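Local structure of adenylyltransferase thiF (Escherichia coli, 1ZUD) at the interface of chains A and B. The protein catalyses the ATP-dependent adenylation of the C-terminal glycine carboxylate of the sulfur carrier protein ThiS, a step in thiamin biosynthesis, and works as a zinc-binding homodimer. Sequence-based numbering; all coordinates share one arbitrary frame. Chains: chain A/B, Adenylyltransferase thiF.

The interface of chains A and B. Residues chain A 8, 49, 93-94, 96; chain B 65, 68, 74-76.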
ATOM      1  N   ARG A   8     -23.128   5.629  -6.777  1.00 25.99           N
ATOM      2  CA  ARG A   8     -22.070   4.616  -6.691  1.00 26.15           C
ATOM      3  C   ARG A   8     -20.671   5.231  -6.580  1.00 22.27           C
ATOM      4  O   ARG A   8     -19.881   4.750  -5.773  1.00 20.14           O
ATOM      5  CB  ARG A   8     -22.064   3.663  -7.915  1.00 22.59           C
ATOM      6  CG  ARG A   8     -20.845   2.736  -7.925  1.00 21.48           C
ATOM      7  CD  ARG A   8     -20.886   1.781  -9.172  1.00 22.85           C
ATOM      8  NE  ARG A   8     -21.933   0.785  -9.036  1.00 20.29           N
ATOM      9  CZ  ARG A   8     -21.801  -0.371  -8.379  1.00 25.67           C
ATOM     10  NH1 ARG A   8     -20.656  -0.693  -7.794  1.00 20.11           N
ATOM     11  NH2 ARG A   8     -22.829  -1.213  -8.306  1.00 27.94           N
ATOM     12  N   GLY A  49     -14.405  -1.010  -8.759  1.00 20.03           N
ATOM     13  CA  GLY A  49     -15.110  -0.161  -7.810  1.00 17.43           C
ATOM     14  C   GLY A  49     -15.036   1.304  -8.205  1.00 16.13           C
ATOM     15  O   GLY A  49     -15.975   2.057  -7.983  1.00 22.88           O
ATOM     16  N   GLN A  93     -20.552  -8.840  -9.686  1.00 26.28           N
ATOM     17  CA  GLN A  93     -21.349  -8.746  -8.466  1.00 25.52           C
ATOM     18  C   GLN A  93     -20.994  -7.408  -7.756  1.00 29.96           C
ATOM     19  O   GLN A  93     -21.847  -6.761  -7.174  1.00 26.60           O
ATOM     20  CB  GLN A  93     -21.008  -9.917  -7.530  1.00 35.91           C
ATOM     21  CG  GLN A  93     -21.554 -11.282  -7.984  1.00 43.07           C
ATOM     22  CD  GLN A  93     -21.015 -12.435  -7.153  1.00 52.00           C
ATOM     23  OE1 GLN A  93     -20.557 -12.254  -6.018  1.00 55.14           O
ATOM     24  NE2 GLN A  93     -21.077 -13.644  -7.715  1.00 62.00           N
ATOM     25  N   LEU A  94     -19.714  -7.031  -7.784  1.00 26.44           N
ATOM     26  CA  LEU A  94     -19.281  -5.763  -7.166  1.00 23.09           C
ATOM     27  C   LEU A  94     -19.823  -4.556  -7.954  1.00 23.08           C
ATOM     28  O   LEU A  94     -20.383  -3.621  -7.378  1.00 23.36           O
ATOM     29  CB  LEU A  94     -17.758  -5.714  -7.147  1.00 21.45           C
ATOM     30  CG  LEU A  94     -17.212  -4.348  -6.640  1.00 28.26           C
ATOM     31  CD1 LEU A  94     -17.698  -4.114  -5.216  1.00 24.52           C
ATOM     32  CD2 LEU A  94     -15.689  -4.364  -6.698  1.00 28.57           C
ATOM     33  N   PRO A  96     -22.061  -4.152 -11.510  1.00 28.07           N
ATOM     34  CA  PRO A  96     -22.682  -4.711 -12.731  1.00 29.60           C
ATOM     35  C   PRO A  96     -22.868  -3.675 -13.805  1.00 34.66           C
ATOM     36  O   PRO A  96     -23.358  -3.980 -14.861  1.00 28.21           O
ATOM     37  CB  PRO A  96     -24.024  -5.255 -12.235  1.00 27.68           C
ATOM     38  CG  PRO A  96     -24.381  -4.357 -11.154  1.00 32.29           C
ATOM     39  CD  PRO A  96     -23.046  -4.044 -10.420  1.00 29.52           C
TER
ATOM     40  N   LEU B  65     -24.767   1.448  -1.332  1.00 21.69           N
ATOM     41  CA  LEU B  65     -24.203   1.393  -2.672  1.00 22.12           C
ATOM     42  C   LEU B  65     -22.904   2.197  -2.788  1.00 24.07           C
ATOM     43  O   LEU B  65     -21.967   1.764  -3.454  1.00 20.17           O
ATOM     44  CB  LEU B  65     -25.240   1.920  -3.701  1.00 20.76           C
ATOM     45  CG  LEU B  65     -24.726   2.216  -5.103  1.00 27.04           C
ATOM     46  CD1 LEU B  65     -24.190   0.889  -5.752  1.00 25.07           C
ATOM     47  CD2 LEU B  65     -25.872   2.841  -5.920  1.00 23.46           C
ATOM     48  N   LEU B  68     -19.261   0.526  -2.127  1.00 19.74           N
ATOM     49  CA  LEU B  68     -18.600  -0.378  -3.022  1.00 20.03           C
ATOM     50  C   LEU B  68     -17.376   0.170  -3.718  1.00 26.56           C
ATOM     51  O   LEU B  68     -16.502  -0.600  -4.069  1.00 32.90           O
ATOM     52  CB  LEU B  68     -19.625  -0.949  -4.045  1.00 18.29           C
ATOM     53  CG  LEU B  68     -20.881  -1.589  -3.359  1.00 24.86           C
ATOM     54  CD1 LEU B  68     -21.804  -2.358  -4.417  1.00 24.75           C
ATOM     55  CD2 LEU B  68     -20.436  -2.623  -2.272  1.00 20.13           C
ATOM     56  N   PHE B  74     -17.560  -6.394  -0.127  1.00 24.30           N
ATOM     57  CA  PHE B  74     -19.006  -6.378  -0.363  1.00 26.23           C
ATOM     58  C   PHE B  74     -19.456  -6.356  -1.837  1.00 27.80           C
ATOM     59  O   PHE B  74     -18.668  -6.085  -2.705  1.00 24.21           O
ATOM     60  CB  PHE B  74     -19.593  -5.162   0.362  1.00 25.72           C
ATOM     61  CG  PHE B  74     -19.106  -5.026   1.780  1.00 23.95           C
ATOM     62  CD1 PHE B  74     -18.655  -3.821   2.261  1.00 25.98           C
ATOM     63  CD2 PHE B  74     -19.133  -6.134   2.642  1.00 27.54           C
ATOM     64  CE1 PHE B  74     -18.228  -3.709   3.602  1.00 25.42           C
ATOM     65  CE2 PHE B  74     -18.721  -6.037   3.964  1.00 28.70           C
ATOM     66  CZ  PHE B  74     -18.267  -4.811   4.438  1.00 20.65           C
ATOM     67  N   THR B  75     -20.715  -6.669  -2.115  1.00 24.02           N
ATOM     68  CA  THR B  75     -21.170  -6.615  -3.496  1.00 26.61           C
ATOM     69  C   THR B  75     -22.542  -5.956  -3.551  1.00 28.76           C
ATOM     70  O   THR B  75     -23.152  -5.613  -2.524  1.00 28.06           O
ATOM     71  CB  THR B  75     -21.279  -8.018  -4.138  1.00 27.84           C
ATOM     72  OG1 THR B  75     -22.353  -8.729  -3.539  1.00 30.97           O
ATOM     73  CG2 THR B  75     -19.998  -8.808  -3.960  1.00 30.90           C
ATOM     74  N   THR B  76     -23.033  -5.759  -4.763  1.00 28.86           N
ATOM     75  CA  THR B  76     -24.323  -5.128  -4.924  1.00 25.98           C
ATOM     76  C   THR B  76     -25.404  -5.964  -4.242  1.00 29.11           C
ATOM     77  O   THR B  76     -26.382  -5.417  -3.749  1.00 27.12           O
ATOM     78  CB  THR B  76     -24.638  -4.916  -6.459  1.00 33.86           C
ATOM     79  OG1 THR B  76     -23.775  -3.902  -6.975  1.00 34.85           O
ATOM     80  CG2 THR B  76     -26.038  -4.419  -6.682  1.00 41.22           C
TER
HETATM   81  O   HOH W   1     -19.567   2.422  -4.808  1.00 29.56           O
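B:Thr76 N donates to the carbonyl O of A:Gln93 over 2.9 Å; the bond is nearly straight, 169° at the hydrogen, and links the first residue of 3-10 turn 76-78 in one subunit to a carbonyl in the last turn of helix 83-94 in the other. Beside this link the guanidinium of A:Arg8 bridges both chains. A:Arg8 NH2 donates a hydrogen bond to the hydroxyl OG1 of B:Thr76 at 3.1 Å, with the oxygen at the edge of the group and in its plane. A:Arg8 NH1 donates within its own chain to A:Leu94 O at 3.0 Å, and that oxygen lies 20° out of the guanidinium plane. Two bonds from different nitrogens should therefore limit rotation of the group. The arginine chain begins with CG anti to the backbone N (chi1 172°) and bends at chi3, turning its tip toward these oxygens. Over one guanidinium face sits methyl CD1 of B:Leu65, 3.8 Å from A:Arg8 CZ and offset toward the rim, the two side chains crossing at about a right angle. B:Leu68 CD1 approaches A:Leu94 O at 3.5 Å, while A:Leu94 CD1 packs 3.9 Å from B:Leu68 CB. A:Gln93 and B:Thr75 run side by side, pointing the same way, with CB of the glutamine 3.9 Å from the threonine CG2. Water 1 joins the main-chain oxygens of A:Arg8 and B:Leu65, lying 2.8 Å from B:Leu65 O. The patch unites helix 3-8 and the C-terminal end of helix 83-94 of one ThiF subunit with the 3-10 turns 65-67 and 76-78 and the intervening loop of the other, and two-fold symmetry repeats it across the homodimer interface.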